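Local coordinates for protein EscN (Escherichia coli O127:H6, PDB 2OBL) that is a type III secretion system protein whose P-loop nucleotide-binding domain belongs to the family of the ATP synthase alpha and beta subunits, at residues A[136-139]-A[140-143]; A[152-155]-A[156-160]; A[325-328]-A[329-333]; A[335-338]-A[339-343]. The protein carries 1 engineered substitution. All coordinates share one frame; numbering follows the deposited sequence.

Overall arrangement
The four contacts follow one another along the chain in two pairs. Contacts 1 and 2 mark both ends of helix 138-156, which packs on the central, mixed but mainly parallel sheet of the nucleotide-binding domain; their centres are about 25 Å apart. Contacts 3 and 4, in the C-terminal region, are the loop after helix 318-325 and the last helix, 335-345, that it leads into. Their centres are about 13 Å apart, and a probable hydrogen bond between the Ser333 and Thr338 hydroxyls joins them. Centre to centre, contact 1 lies about 36 and 43 Å from contacts 3 and 4, on the opposite side of the chain's centre.

Contact 1: residues A[136-139]-A[140-143]; sequences RPAL and ERMK
Arg136, Glu140 and Arg141 form a local, polar contact at the start of helix 138-156, an N-terminal helix cap on the surface of the P-loop nucleotide-binding domain. Pro137 takes the N-cap position, and its carbonyl receives Arg141 N at 3.1 Å, opening the run of i to i+4 bonds that Met142 and Lys143 continue. Two side chains from the first turn reach back to Arg136. Glu140 OE1 accepts Arg136 NE at 2.7 Å in a salt bridge, on the syn side, somewhat out of the carboxylate plane, while Arg136 NH2 adds a weak bond to the same oxygen. The two flat groups are steeply inclined, 67° apart, so the bridge is not a flat paired one. The other carboxylate oxygen, OE2, is bound by the backbone N of Gly18. Arg141 runs back beside the turn with a bend at chi3, which lays one guanidinium face over Ala138 CA. One turn along, Lys143 CE rests on Leu139 CG at 3.6 Å. Ala138, Arg141 and Met142 touch helix 169-182. At the guanidinium edge of Arg141, NE gives a nearly straight bond (168°) to Arg136 O at 2.9 Å, the oxygen lying almost exactly in the guanidinium plane.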
ATOM      1  N   ARG A 136      -2.223  17.086 -15.955  1.00 13.27           N
ATOM      2  CA  ARG A 136      -1.317  16.554 -16.957  1.00 12.93           C
ATOM      3  C   ARG A 136      -2.085  15.683 -17.951  1.00 12.84           C
ATOM      4  O   ARG A 136      -3.149  15.147 -17.622  1.00 12.31           O
ATOM      5  CB  ARG A 136      -0.195  15.753 -16.288  1.00 13.94           C
ATOM      6  CG  ARG A 136       0.674  16.559 -15.327  1.00 14.55           C
ATOM      7  CD  ARG A 136       1.183  17.855 -15.973  1.00 16.92           C
ATOM      8  NE  ARG A 136       1.863  17.612 -17.247  1.00 18.05           N
ATOM      9  CZ  ARG A 136       1.851  18.461 -18.276  1.00 19.87           C
ATOM     10  NH1 ARG A 136       1.180  19.604 -18.195  1.00 19.77           N
ATOM     11  NH2 ARG A 136       2.499  18.160 -19.396  1.00 19.89           N
ATOM     12  N   PRO A 137      -1.554  15.535 -19.172  1.00 12.81           N
ATOM     13  CA  PRO A 137      -2.227  14.695 -20.165  1.00 13.10           C
ATOM     14  C   PRO A 137      -2.361  13.244 -19.711  1.00 11.94           C
ATOM     15  O   PRO A 137      -1.538  12.757 -18.928  1.00 11.90           O
ATOM     16  CB  PRO A 137      -1.293  14.775 -21.377  1.00 12.90           C
ATOM     17  CG  PRO A 137      -0.570  16.083 -21.200  1.00 14.39           C
ATOM     18  CD  PRO A 137      -0.331  16.158 -19.723  1.00 13.78           C
ATOM     19  N   ALA A 138      -3.381  12.559 -20.224  1.00 11.84           N
ATOM     20  CA  ALA A 138      -3.628  11.179 -19.847  1.00 11.95           C
ATOM     21  C   ALA A 138      -2.397  10.314 -20.115  1.00 12.84           C
ATOM     22  O   ALA A 138      -2.042   9.479 -19.299  1.00 11.56           O
ATOM     23  CB  ALA A 138      -4.860  10.631 -20.560  1.00 13.17           C
ATOM     24  N   LEU A 139      -1.729  10.526 -21.250  1.00 12.67           N
ATOM     25  CA  LEU A 139      -0.537   9.739 -21.583  1.00 14.74           C
ATOM     26  C   LEU A 139       0.536   9.821 -20.500  1.00 14.65           C
ATOM     27  O   LEU A 139       1.163   8.816 -20.152  1.00 14.55           O
ATOM     28  CB  LEU A 139       0.052  10.172 -22.935  1.00 15.73           C
ATOM     29  CG  LEU A 139       1.134   9.249 -23.518  1.00 17.10           C
ATOM     30  CD1 LEU A 139       0.577   7.870 -23.798  1.00 18.60           C
ATOM     31  CD2 LEU A 139       1.730   9.837 -24.788  1.00 17.19           C
ATOM     32  N   GLU A 140       0.751  11.020 -19.969  1.00 13.48           N
ATOM     33  CA  GLU A 140       1.711  11.195 -18.906  1.00 14.51           C
ATOM     34  C   GLU A 140       1.276  10.501 -17.611  1.00 13.29           C
ATOM     35  O   GLU A 140       2.083   9.873 -16.949  1.00 12.70           O
ATOM     36  CB  GLU A 140       1.973  12.678 -18.657  1.00 16.16           C
ATOM     37  CG  GLU A 140       3.342  12.929 -18.090  1.00 17.97           C
ATOM     38  CD  GLU A 140       3.515  14.341 -17.614  1.00 19.86           C
ATOM     39  OE1 GLU A 140       2.813  15.231 -18.116  1.00 20.55           O
ATOM     40  OE2 GLU A 140       4.358  14.552 -16.732  1.00 21.36           O
ATOM     41  N   ARG A 141       0.004  10.631 -17.244  1.00 12.27           N
ATOM     42  CA  ARG A 141      -0.510   9.968 -16.035  1.00 12.74           C
ATOM     43  C   ARG A 141      -0.450   8.428 -16.132  1.00 12.73           C
ATOM     44  O   ARG A 141      -0.188   7.721 -15.136  1.00 13.14           O
ATOM     45  CB  ARG A 141      -1.927  10.445 -15.721  1.00 12.94           C
ATOM     46  CG  ARG A 141      -1.986  11.903 -15.218  1.00 12.45           C
ATOM     47  CD  ARG A 141      -3.423  12.358 -14.933  1.00 13.42           C
ATOM     48  NE  ARG A 141      -4.077  12.883 -16.134  1.00 12.94           N
ATOM     49  CZ  ARG A 141      -5.129  12.330 -16.736  1.00 13.84           C
ATOM     50  NH1 ARG A 141      -5.701  11.227 -16.254  1.00 10.37           N
ATOM     51  NH2 ARG A 141      -5.637  12.902 -17.828  1.00 14.04           N
ATOM     52  N   MET A 142      -0.699   7.902 -17.324  1.00 12.85           N
ATOM     53  CA  MET A 142      -0.541   6.469 -17.540  1.00 14.35           C
ATOM     54  C   MET A 142       0.928   6.052 -17.444  1.00 13.63           C
ATOM     55  O   MET A 142       1.261   5.056 -16.793  1.00 13.88           O
ATOM     56  CB  MET A 142      -1.093   6.073 -18.901  1.00 16.26           C
ATOM     57  CG  MET A 142      -0.839   4.620 -19.247  1.00 16.81           C
ATOM     58  SD  MET A 142      -1.411   4.270 -20.900  1.00 17.32           S
ATOM     59  CE  MET A 142      -1.290   2.479 -20.908  1.00 18.41           C
ATOM     60  N   LYS A 143       1.811   6.805 -18.100  1.00 13.80           N
ATOM     61  CA  LYS A 143       3.229   6.419 -18.142  1.00 14.03           C
ATOM     62  C   LYS A 143       3.879   6.453 -16.763  1.00 13.09           C
ATOM     63  O   LYS A 143       4.838   5.715 -16.494  1.00 12.46           O
ATOM     64  CB  LYS A 143       4.010   7.282 -19.153  1.00 14.30           C
ATOM     65  CG  LYS A 143       3.761   6.890 -20.616  1.00 15.80           C
ATOM     66  CD  LYS A 143       4.310   7.939 -21.589  1.00 16.96           C
ATOM     67  CE  LYS A 143       4.210   7.455 -23.041  1.00 19.11           C
ATOM     68  NZ  LYS A 143       5.138   8.231 -23.945  1.00 21.07           N
TER

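Contact 2: residues A[152-155]-A[156-160]; sequences AEYF and RDQGK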
ATOM      1  N   ALA A 152      12.022   1.563  -9.786  1.00 12.80           N
ATOM      2  CA  ALA A 152      12.098   0.561  -8.735  1.00 11.92           C
ATOM      3  C   ALA A 152      12.996  -0.599  -9.148  1.00 12.36           C
ATOM      4  O   ALA A 152      13.777  -1.089  -8.342  1.00 12.12           O
ATOM      5  CB  ALA A 152      10.681   0.045  -8.351  1.00 11.11           C
ATOM      6  N   GLU A 153      12.880  -1.029 -10.403  1.00 12.98           N
ATOM      7  CA  GLU A 153      13.732  -2.104 -10.926  1.00 13.89           C
ATOM      8  C   GLU A 153      15.200  -1.693 -10.950  1.00 13.74           C
ATOM      9  O   GLU A 153      16.087  -2.494 -10.627  1.00 13.88           O
ATOM     10  CB  GLU A 153      13.265  -2.531 -12.319  1.00 14.32           C
ATOM     11  CG  GLU A 153      11.923  -3.246 -12.322  1.00 15.25           C
ATOM     12  CD  GLU A 153      11.324  -3.369 -13.706  1.00 15.84           C
ATOM     13  OE1 GLU A 153      11.698  -2.576 -14.591  1.00 16.79           O
ATOM     14  OE2 GLU A 153      10.465  -4.255 -13.902  1.00 15.48           O
ATOM     15  N   TYR A 154      15.460  -0.446 -11.324  1.00 14.08           N
ATOM     16  CA  TYR A 154      16.832   0.054 -11.337  1.00 14.54           C
ATOM     17  C   TYR A 154      17.449  -0.048  -9.943  1.00 14.87           C
ATOM     18  O   TYR A 154      18.565  -0.549  -9.791  1.00 14.08           O
ATOM     19  CB  TYR A 154      16.916   1.494 -11.849  1.00 14.84           C
ATOM     20  CG  TYR A 154      18.261   2.120 -11.546  1.00 14.87           C
ATOM     21  CD1 TYR A 154      19.391   1.797 -12.300  1.00 15.19           C
ATOM     22  CD2 TYR A 154      18.410   3.000 -10.486  1.00 14.50           C
ATOM     23  CE1 TYR A 154      20.620   2.346 -12.002  1.00 15.15           C
ATOM     24  CE2 TYR A 154      19.632   3.555 -10.185  1.00 15.37           C
ATOM     25  CZ  TYR A 154      20.731   3.227 -10.940  1.00 15.26           C
ATOM     26  OH  TYR A 154      21.941   3.799 -10.616  1.00 15.85           O
ATOM     27  N   PHE A 155      16.727   0.433  -8.930  1.00 14.58           N
ATOM     28  CA  PHE A 155      17.229   0.369  -7.550  1.00 14.79           C
ATOM     29  C   PHE A 155      17.295  -1.056  -6.979  1.00 15.53           C
ATOM     30  O   PHE A 155      18.259  -1.409  -6.285  1.00 15.51           O
ATOM     31  CB  PHE A 155      16.487   1.360  -6.645  1.00 14.73           C
ATOM     32  CG  PHE A 155      16.910   2.783  -6.869  1.00 14.81           C
ATOM     33  CD1 PHE A 155      18.176   3.208  -6.471  1.00 14.82           C
ATOM     34  CD2 PHE A 155      16.088   3.679  -7.532  1.00 13.89           C
ATOM     35  CE1 PHE A 155      18.596   4.519  -6.690  1.00 15.15           C
ATOM     36  CE2 PHE A 155      16.503   5.000  -7.761  1.00 14.68           C
ATOM     37  CZ  PHE A 155      17.757   5.426  -7.334  1.00 14.71           C
ATOM     38  N   ARG A 156      16.307  -1.887  -7.314  1.00 15.06           N
ATOM     39  CA  ARG A 156      16.373  -3.312  -6.974  1.00 15.01           C
ATOM     40  C   ARG A 156      17.673  -3.924  -7.507  1.00 15.71           C
ATOM     41  O   ARG A 156      18.379  -4.647  -6.795  1.00 14.35           O
ATOM     42  CB  ARG A 156      15.181  -4.055  -7.572  1.00 15.94           C
ATOM     43  CG  ARG A 156      15.164  -5.563  -7.310  1.00 17.40           C
ATOM     44  CD  ARG A 156      14.293  -6.250  -8.343  1.00 17.43           C
ATOM     45  NE  ARG A 156      14.775  -5.966  -9.699  1.00 17.82           N
ATOM     46  CZ  ARG A 156      14.076  -6.191 -10.806  1.00 17.61           C
ATOM     47  NH1 ARG A 156      12.857  -6.710 -10.737  1.00 17.04           N
ATOM     48  NH2 ARG A 156      14.597  -5.899 -11.990  1.00 16.98           N
ATOM     49  N   ASP A 157      17.981  -3.616  -8.764  1.00 15.91           N
ATOM     50  CA  ASP A 157      19.179  -4.142  -9.423  1.00 17.63           C
ATOM     51  C   ASP A 157      20.493  -3.711  -8.763  1.00 17.86           C
ATOM     52  O   ASP A 157      21.538  -4.288  -9.051  1.00 18.34           O
ATOM     53  CB  ASP A 157      19.185  -3.754 -10.907  1.00 17.48           C
ATOM     54  CG  ASP A 157      18.047  -4.396 -11.696  1.00 17.16           C
ATOM     55  OD1 ASP A 157      17.455  -5.397 -11.241  1.00 16.47           O
ATOM     56  OD2 ASP A 157      17.744  -3.890 -12.789  1.00 18.49           O
ATOM     57  N   GLN A 158      20.441  -2.701  -7.896  1.00 18.61           N
ATOM     58  CA  GLN A 158      21.612  -2.291  -7.110  1.00 19.61           C
ATOM     59  C   GLN A 158      21.691  -3.065  -5.794  1.00 20.79           C
ATOM     60  O   GLN A 158      22.621  -2.865  -4.993  1.00 21.36           O
ATOM     61  CB  GLN A 158      21.599  -0.788  -6.809  1.00 19.39           C
ATOM     62  CG  GLN A 158      21.277   0.114  -7.991  1.00 19.12           C
ATOM     63  CD  GLN A 158      22.060  -0.255  -9.218  1.00 19.58           C
ATOM     64  OE1 GLN A 158      23.291  -0.277  -9.188  1.00 19.67           O
ATOM     65  NE2 GLN A 158      21.354  -0.560 -10.313  1.00 19.03           N
ATOM     66  N   GLY A 159      20.721  -3.949  -5.581  1.00 20.26           N
ATOM     67  CA  GLY A 159      20.663  -4.762  -4.373  1.00 20.09           C
ATOM     68  C   GLY A 159      19.821  -4.148  -3.266  1.00 20.31           C
ATOM     69  O   GLY A 159      19.857  -4.613  -2.123  1.00 20.92           O
ATOM     70  N   LYS A 160      19.066  -3.101  -3.596  1.00 18.99           N
ATOM     71  CA  LYS A 160      18.248  -2.407  -2.607  1.00 18.19           C
ATOM     72  C   LYS A 160      16.920  -3.122  -2.400  1.00 17.56           C
ATOM     73  O   LYS A 160      16.348  -3.667  -3.339  1.00 16.81           O
ATOM     74  CB  LYS A 160      17.967  -0.965  -3.048  1.00 18.19           C
ATOM     75  CG  LYS A 160      19.219  -0.143  -3.368  1.00 18.72           C
ATOM     76  CD  LYS A 160      20.086   0.059  -2.138  1.00 20.02           C
ATOM     77  CE  LYS A 160      21.280   0.956  -2.451  1.00 20.22           C
ATOM     78  NZ  LYS A 160      22.187   1.062  -1.270  1.00 20.79           N
TER
HETATM   79  O   HOH W   1      10.713  -6.606 -12.355  1.00 29.20           O
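Phe155 and Lys160 meet through the backbone where helix 138-156 ends in a Schellman motif. Lys160 N binds Phe155 O at 3.3 Å and Gly159 N binds Arg156 O at 2.7 Å, with Gly159 at the positive phi of 93° that turns the chain out of the helix. Gln158 N reaches Phe155 O from the opposite face of the carbonyl, so that one oxygen serves two donors.

Among the side-chain hydrogen bonds, Gln158 folds back by a bend at chi2 and gives NE2 to Tyr154 O at 2.8 Å, in the plane of its own amide. The same nitrogen lies over one face of the Tyr154 ring, near its rim, 3.4 Å from CE1; the amide and ring planes are 26° apart. The hydroxyl of Tyr154 is hydrogen-bonded to Asp9 OD1.

The charged groups form a chain of their own. Arg156 grips Asp157 side-on in a salt bridge: NE at 3.1 Å and NH2 at 3.0 Å both reach Asp157 OD1 from the same face of the carboxylate, while Glu153 CB covers a face of the guanidinium. A water joins Glu153 OE2 to Arg156 NH1. Glu153 also forms a salt bridge with Arg206, and Asp157 OD2 one with Arg36.

Acids and arginines thus alternate around the helix end and tie it to Arg36 and Arg206; such neighbours would be expected to favour the ionised acids.

Contact 3: residues A[325-328]-A[329-333]; sequences IQQS and TKDIS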
ATOM      1  N   ILE A 325      -4.104  -1.554  17.946  1.00 22.15           N
ATOM      2  CA  ILE A 325      -4.401  -1.371  16.518  1.00 21.98           C
ATOM      3  C   ILE A 325      -4.588   0.088  16.131  1.00 22.06           C
ATOM      4  O   ILE A 325      -4.278   0.477  15.005  1.00 21.33           O
ATOM      5  CB  ILE A 325      -5.605  -2.216  16.036  1.00 21.86           C
ATOM      6  CG1 ILE A 325      -6.871  -1.873  16.823  1.00 22.56           C
ATOM      7  CG2 ILE A 325      -5.269  -3.707  16.121  1.00 22.65           C
ATOM      8  CD1 ILE A 325      -8.121  -2.635  16.369  1.00 21.91           C
ATOM      9  N   GLN A 326      -5.108   0.894  17.051  1.00 22.14           N
ATOM     10  CA  GLN A 326      -5.130   2.324  16.815  1.00 22.59           C
ATOM     11  C   GLN A 326      -3.728   2.835  17.102  1.00 23.06           C
ATOM     12  O   GLN A 326      -3.065   2.383  18.053  1.00 23.10           O
ATOM     13  CB  GLN A 326      -6.192   3.032  17.674  1.00 23.31           C
ATOM     14  CG  GLN A 326      -7.618   2.661  17.299  1.00 23.34           C
ATOM     15  CD  GLN A 326      -8.651   3.306  18.203  1.00 24.11           C
ATOM     16  OE1 GLN A 326      -9.523   2.630  18.755  1.00 24.95           O
ATOM     17  NE2 GLN A 326      -8.546   4.620  18.376  1.00 24.47           N
ATOM     18  N   GLN A 327      -3.264   3.758  16.270  1.00 22.62           N
ATOM     19  CA  GLN A 327      -1.885   4.207  16.335  1.00 23.01           C
ATOM     20  C   GLN A 327      -1.754   5.582  15.706  1.00 23.63           C
ATOM     21  O   GLN A 327      -2.102   5.778  14.541  1.00 23.27           O
ATOM     22  CB  GLN A 327      -1.009   3.224  15.573  1.00 23.21           C
ATOM     23  CG  GLN A 327       0.480   3.455  15.710  1.00 23.47           C
ATOM     24  CD  GLN A 327       1.253   2.405  14.949  1.00 23.48           C
ATOM     25  OE1 GLN A 327       0.664   1.495  14.379  1.00 22.46           O
ATOM     26  NE2 GLN A 327       2.570   2.517  14.938  1.00 23.72           N
ATOM     27  N   SER A 328      -1.262   6.539  16.485  1.00 23.40           N
ATOM     28  CA  SER A 328      -1.035   7.883  15.964  1.00 24.22           C
ATOM     29  C   SER A 328       0.238   7.917  15.126  1.00 24.79           C
ATOM     30  O   SER A 328       1.067   7.011  15.189  1.00 24.92           O
ATOM     31  CB  SER A 328      -0.903   8.883  17.113  1.00 23.99           C
ATOM     32  OG  SER A 328       0.271   8.604  17.848  1.00 24.51           O
ATOM     33  N   THR A 329       0.391   8.988  14.362  1.00 25.98           N
ATOM     34  CA  THR A 329       1.561   9.191  13.521  1.00 27.83           C
ATOM     35  C   THR A 329       2.867   9.172  14.324  1.00 28.59           C
ATOM     36  O   THR A 329       3.867   8.615  13.878  1.00 28.85           O
ATOM     37  CB  THR A 329       1.431  10.516  12.750  1.00 28.47           C
ATOM     38  OG1 THR A 329       0.416  10.384  11.746  1.00 29.49           O
ATOM     39  CG2 THR A 329       2.738  10.896  12.093  1.00 29.16           C
ATOM     40  N   LYS A 330       2.859   9.767  15.511  1.00 29.19           N
ATOM     41  CA  LYS A 330       4.078   9.820  16.323  1.00 30.31           C
ATOM     42  C   LYS A 330       4.212   8.634  17.285  1.00 30.94           C
ATOM     43  O   LYS A 330       5.214   8.504  17.994  1.00 31.21           O
ATOM     44  CB  LYS A 330       4.171  11.149  17.075  1.00 30.59           C
ATOM     45  CG  LYS A 330       3.293  11.255  18.314  1.00 31.04           C
ATOM     46  CD  LYS A 330       3.620  12.531  19.078  1.00 31.29           C
ATOM     47  CE  LYS A 330       2.680  12.754  20.252  1.00 31.40           C
ATOM     48  NZ  LYS A 330       2.960  14.050  20.923  1.00 31.35           N
ATOM     49  N   ASP A 331       3.197   7.772  17.296  1.00 31.73           N
ATOM     50  CA  ASP A 331       3.193   6.551  18.101  1.00 32.29           C
ATOM     51  C   ASP A 331       4.020   5.483  17.386  1.00 32.72           C
ATOM     52  O   ASP A 331       3.479   4.679  16.623  1.00 33.49           O
ATOM     53  CB  ASP A 331       1.745   6.083  18.279  1.00 32.99           C
ATOM     54  CG  ASP A 331       1.612   4.864  19.167  1.00 33.66           C
ATOM     55  OD1 ASP A 331       2.633   4.255  19.545  1.00 34.20           O
ATOM     56  OD2 ASP A 331       0.455   4.511  19.481  1.00 33.73           O
ATOM     57  N   ILE A 332       5.327   5.489  17.644  1.00 33.16           N
ATOM     58  CA  ILE A 332       6.304   4.636  16.954  1.00 33.55           C
ATOM     59  C   ILE A 332       6.452   3.272  17.633  1.00 32.83           C
ATOM     60  O   ILE A 332       6.349   3.166  18.857  1.00 32.68           O
ATOM     61  CB  ILE A 332       7.704   5.326  16.918  1.00 34.34           C
ATOM     62  CG1 ILE A 332       7.595   6.760  16.385  1.00 34.94           C
ATOM     63  CG2 ILE A 332       8.705   4.510  16.096  1.00 34.88           C
ATOM     64  CD1 ILE A 332       6.782   6.887  15.099  1.00 34.74           C
ATOM     65  N   SER A 333       6.715   2.237  16.835  1.00 32.44           N
ATOM     66  CA  SER A 333       6.767   0.857  17.337  1.00 31.31           C
ATOM     67  C   SER A 333       7.625  -0.061  16.449  1.00 29.61           C
ATOM     68  O   SER A 333       7.305  -0.297  15.289  1.00 30.30           O
ATOM     69  CB  SER A 333       5.341   0.298  17.453  1.00 32.04           C
ATOM     70  OG  SER A 333       5.322  -0.954  18.118  1.00 32.81           O
TER
HETATM   71  O   HOH W   2       3.361   5.654  14.301  1.00 33.00           O
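Ser328 and Asp331 stand at the two ends of a type I beta turn, closed by Asp331 N on Ser328 O at 3.1 Å, and Asp331 is in turn the centre of an inverse gamma turn that bends the chain again. The turn bond is a steep one, with the donor well above the carbonyl plane.

Gln327 gives the firmer link across the turn. Its chain is extended, with CG anti to the backbone N (chi1 -172°), and this carries NE2 to Asp331 O at 2.9 Å. The bond is close to linear (166°), the carbonyl oxygen lies in the amide plane, and the C=O points almost straight at the nitrogen. Gln327 CG also packs against Asp331 CB at 3.9 Å. The side chains cross at about a right angle, with amide and carboxylate planes 70° apart, and each has its own outside partner: Gln327 OE1 accepts the backbone N of Arg60, and Asp331 OD2 is in a salt bridge with the Arg60 guanidinium. Ser328 OG packs against Asp331 CB at 3.0 Å. A water lies 2.8 Å from Ser328 O and close to Asp331 O, but with more acceptors around it than protons its full bonding is doubtful.

Overlapping beta and inverse gamma turns, bridged by a glutamine amide, form a compact interhelix loop, joining helix 318-325 to helix 335-345 and held through Arg60 to the start of helix 60-65.

Contact 4: residues A[335-338]-A[339-343]; sequences YEKT and IESLF
Tyr335 and Ile339, one turn apart on helix 335-345, meet face-on: the Ile339 CD1 methyl stands over the phenol ring in a CH-pi contact, 3.7 Å from the ring centroid and 21° off the ring normal. It is shifted toward the CE2-CZ side, with CE2 the closest ring atom at 3.5 Å. Ile339 holds CG1 anti to its carbonyl carbon (chi1 -58°) and continues extended to CD1, which takes the methyl back along the helix to the ring.

Glu336 and Glu340 lie side by side and point the same way, with carboxylate planes within 2° of parallel. Glu336 OE1 and Glu340 OE2 are 4.3 Å apart, a like-charge approach on an exposed face that would be expected to make ionising both acids slightly less favourable.

Ser341 bends back on the preceding turn. Its OG donates to Lys337 O at 3.0 Å while its backbone N donates to the same oxygen at 2.9 Å; the two donors come from opposite faces of the carbonyl plane. Thr338 OG1 is turned back to the start of the helix, bound to Ser334 O and to Ser333 OG.

The helix is lodged among three others: Tyr335, Ile339 and Leu342 pack on His277 of helix 275-290, Tyr335, Thr338 and Leu342 touch helix 60-65, and Thr338, Ser341 and Leu342 meet Phe324 of helix 318-325.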
ATOM      1  N   TYR A 335       9.420  -3.708  15.241  1.00 24.43           N
ATOM      2  CA  TYR A 335       8.784  -4.985  14.975  1.00 23.79           C
ATOM      3  C   TYR A 335       8.864  -5.864  16.214  1.00 24.26           C
ATOM      4  O   TYR A 335       7.901  -6.541  16.571  1.00 23.64           O
ATOM      5  CB  TYR A 335       9.424  -5.662  13.762  1.00 24.04           C
ATOM      6  CG  TYR A 335       8.691  -6.893  13.259  1.00 24.28           C
ATOM      7  CD1 TYR A 335       7.334  -6.847  12.935  1.00 24.58           C
ATOM      8  CD2 TYR A 335       9.362  -8.095  13.085  1.00 24.53           C
ATOM      9  CE1 TYR A 335       6.665  -7.980  12.475  1.00 24.58           C
ATOM     10  CE2 TYR A 335       8.705  -9.230  12.619  1.00 25.00           C
ATOM     11  CZ  TYR A 335       7.356  -9.163  12.311  1.00 23.96           C
ATOM     12  OH  TYR A 335       6.708 -10.288  11.843  1.00 23.79           O
ATOM     13  N   GLU A 336      10.011  -5.836  16.884  1.00 23.90           N
ATOM     14  CA  GLU A 336      10.127  -6.527  18.165  1.00 25.01           C
ATOM     15  C   GLU A 336       9.027  -6.067  19.122  1.00 24.57           C
ATOM     16  O   GLU A 336       8.298  -6.885  19.679  1.00 24.41           O
ATOM     17  CB  GLU A 336      11.503  -6.300  18.782  1.00 25.84           C
ATOM     18  CG  GLU A 336      11.616  -6.792  20.221  1.00 27.40           C
ATOM     19  CD  GLU A 336      12.982  -6.546  20.821  1.00 27.91           C
ATOM     20  OE1 GLU A 336      13.142  -5.544  21.561  1.00 28.83           O
ATOM     21  OE2 GLU A 336      13.900  -7.351  20.552  1.00 27.98           O
ATOM     22  N   LYS A 337       8.886  -4.757  19.286  1.00 24.04           N
ATOM     23  CA  LYS A 337       7.891  -4.216  20.203  1.00 25.05           C
ATOM     24  C   LYS A 337       6.468  -4.582  19.806  1.00 24.62           C
ATOM     25  O   LYS A 337       5.629  -4.861  20.666  1.00 23.71           O
ATOM     26  CB  LYS A 337       8.012  -2.697  20.314  1.00 26.70           C
ATOM     27  CG  LYS A 337       6.938  -2.073  21.196  1.00 28.93           C
ATOM     28  CD  LYS A 337       7.406  -0.768  21.826  1.00 30.84           C
ATOM     29  CE  LYS A 337       7.380   0.372  20.821  1.00 31.77           C
ATOM     30  NZ  LYS A 337       7.941   1.613  21.426  1.00 32.38           N
ATOM     31  N   THR A 338       6.193  -4.548  18.501  1.00 23.90           N
ATOM     32  CA  THR A 338       4.866  -4.883  17.989  1.00 23.86           C
ATOM     33  C   THR A 338       4.466  -6.300  18.368  1.00 23.20           C
ATOM     34  O   THR A 338       3.355  -6.538  18.847  1.00 22.26           O
ATOM     35  CB  THR A 338       4.807  -4.714  16.459  1.00 24.28           C
ATOM     36  OG1 THR A 338       4.881  -3.320  16.152  1.00 25.85           O
ATOM     37  CG2 THR A 338       3.497  -5.277  15.882  1.00 24.28           C
ATOM     38  N   ILE A 339       5.379  -7.241  18.161  1.00 22.24           N
ATOM     39  CA  ILE A 339       5.098  -8.622  18.505  1.00 23.12           C
ATOM     40  C   ILE A 339       4.925  -8.791  20.024  1.00 21.95           C
ATOM     41  O   ILE A 339       4.003  -9.466  20.476  1.00 20.95           O
ATOM     42  CB  ILE A 339       6.165  -9.584  17.925  1.00 23.89           C
ATOM     43  CG1 ILE A 339       6.227  -9.417  16.398  1.00 25.00           C
ATOM     44  CG2 ILE A 339       5.848 -11.036  18.307  1.00 25.13           C
ATOM     45  CD1 ILE A 339       7.304 -10.253  15.705  1.00 24.52           C
ATOM     46  N   GLU A 340       5.786  -8.162  20.817  1.00 21.79           N
ATOM     47  CA  GLU A 340       5.639  -8.262  22.270  1.00 21.53           C
ATOM     48  C   GLU A 340       4.282  -7.703  22.715  1.00 22.65           C
ATOM     49  O   GLU A 340       3.619  -8.256  23.598  1.00 21.92           O
ATOM     50  CB  GLU A 340       6.796  -7.557  22.989  1.00 20.77           C
ATOM     51  CG  GLU A 340       8.136  -8.275  22.810  1.00 20.80           C
ATOM     52  CD  GLU A 340       9.266  -7.666  23.624  1.00 21.08           C
ATOM     53  OE1 GLU A 340       9.035  -6.646  24.310  1.00 21.50           O
ATOM     54  OE2 GLU A 340      10.386  -8.216  23.585  1.00 20.40           O
ATOM     55  N   SER A 341       3.870  -6.604  22.089  1.00 23.21           N
ATOM     56  CA  SER A 341       2.608  -5.959  22.430  1.00 24.51           C
ATOM     57  C   SER A 341       1.402  -6.813  22.038  1.00 24.85           C
ATOM     58  O   SER A 341       0.406  -6.857  22.756  1.00 25.20           O
ATOM     59  CB  SER A 341       2.519  -4.570  21.781  1.00 24.95           C
ATOM     60  OG  SER A 341       3.497  -3.705  22.351  1.00 26.55           O
ATOM     61  N   LEU A 342       1.493  -7.482  20.893  1.00 24.62           N
ATOM     62  CA  LEU A 342       0.437  -8.388  20.439  1.00 24.96           C
ATOM     63  C   LEU A 342       0.163  -9.504  21.450  1.00 25.19           C
ATOM     64  O   LEU A 342      -0.989  -9.789  21.790  1.00 24.97           O
ATOM     65  CB  LEU A 342       0.806  -9.002  19.089  1.00 24.43           C
ATOM     66  CG  LEU A 342      -0.122 -10.091  18.547  1.00 24.41           C
ATOM     67  CD1 LEU A 342      -1.532  -9.543  18.303  1.00 25.09           C
ATOM     68  CD2 LEU A 342       0.449 -10.654  17.261  1.00 24.74           C
ATOM     69  N   PHE A 343       1.223 -10.141  21.925  1.00 25.84           N
ATOM     70  CA  PHE A 343       1.063 -11.210  22.907  1.00 26.17           C
ATOM     71  C   PHE A 343       0.362 -10.704  24.168  1.00 25.38           C
ATOM     72  O   PHE A 343      -0.485 -11.395  24.740  1.00 25.57           O
ATOM     73  CB  PHE A 343       2.406 -11.849  23.236  1.00 27.84           C
ATOM     74  CG  PHE A 343       2.861 -12.839  22.207  1.00 28.74           C
ATOM     75  CD1 PHE A 343       2.829 -14.194  22.471  1.00 29.92           C
ATOM     76  CD2 PHE A 343       3.315 -12.417  20.974  1.00 29.88           C
ATOM     77  CE1 PHE A 343       3.259 -15.107  21.517  1.00 29.96           C
ATOM     78  CE2 PHE A 343       3.736 -13.329  20.022  1.00 29.79           C
ATOM     79  CZ  PHE A 343       3.707 -14.664  20.297  1.00 29.19           C
TER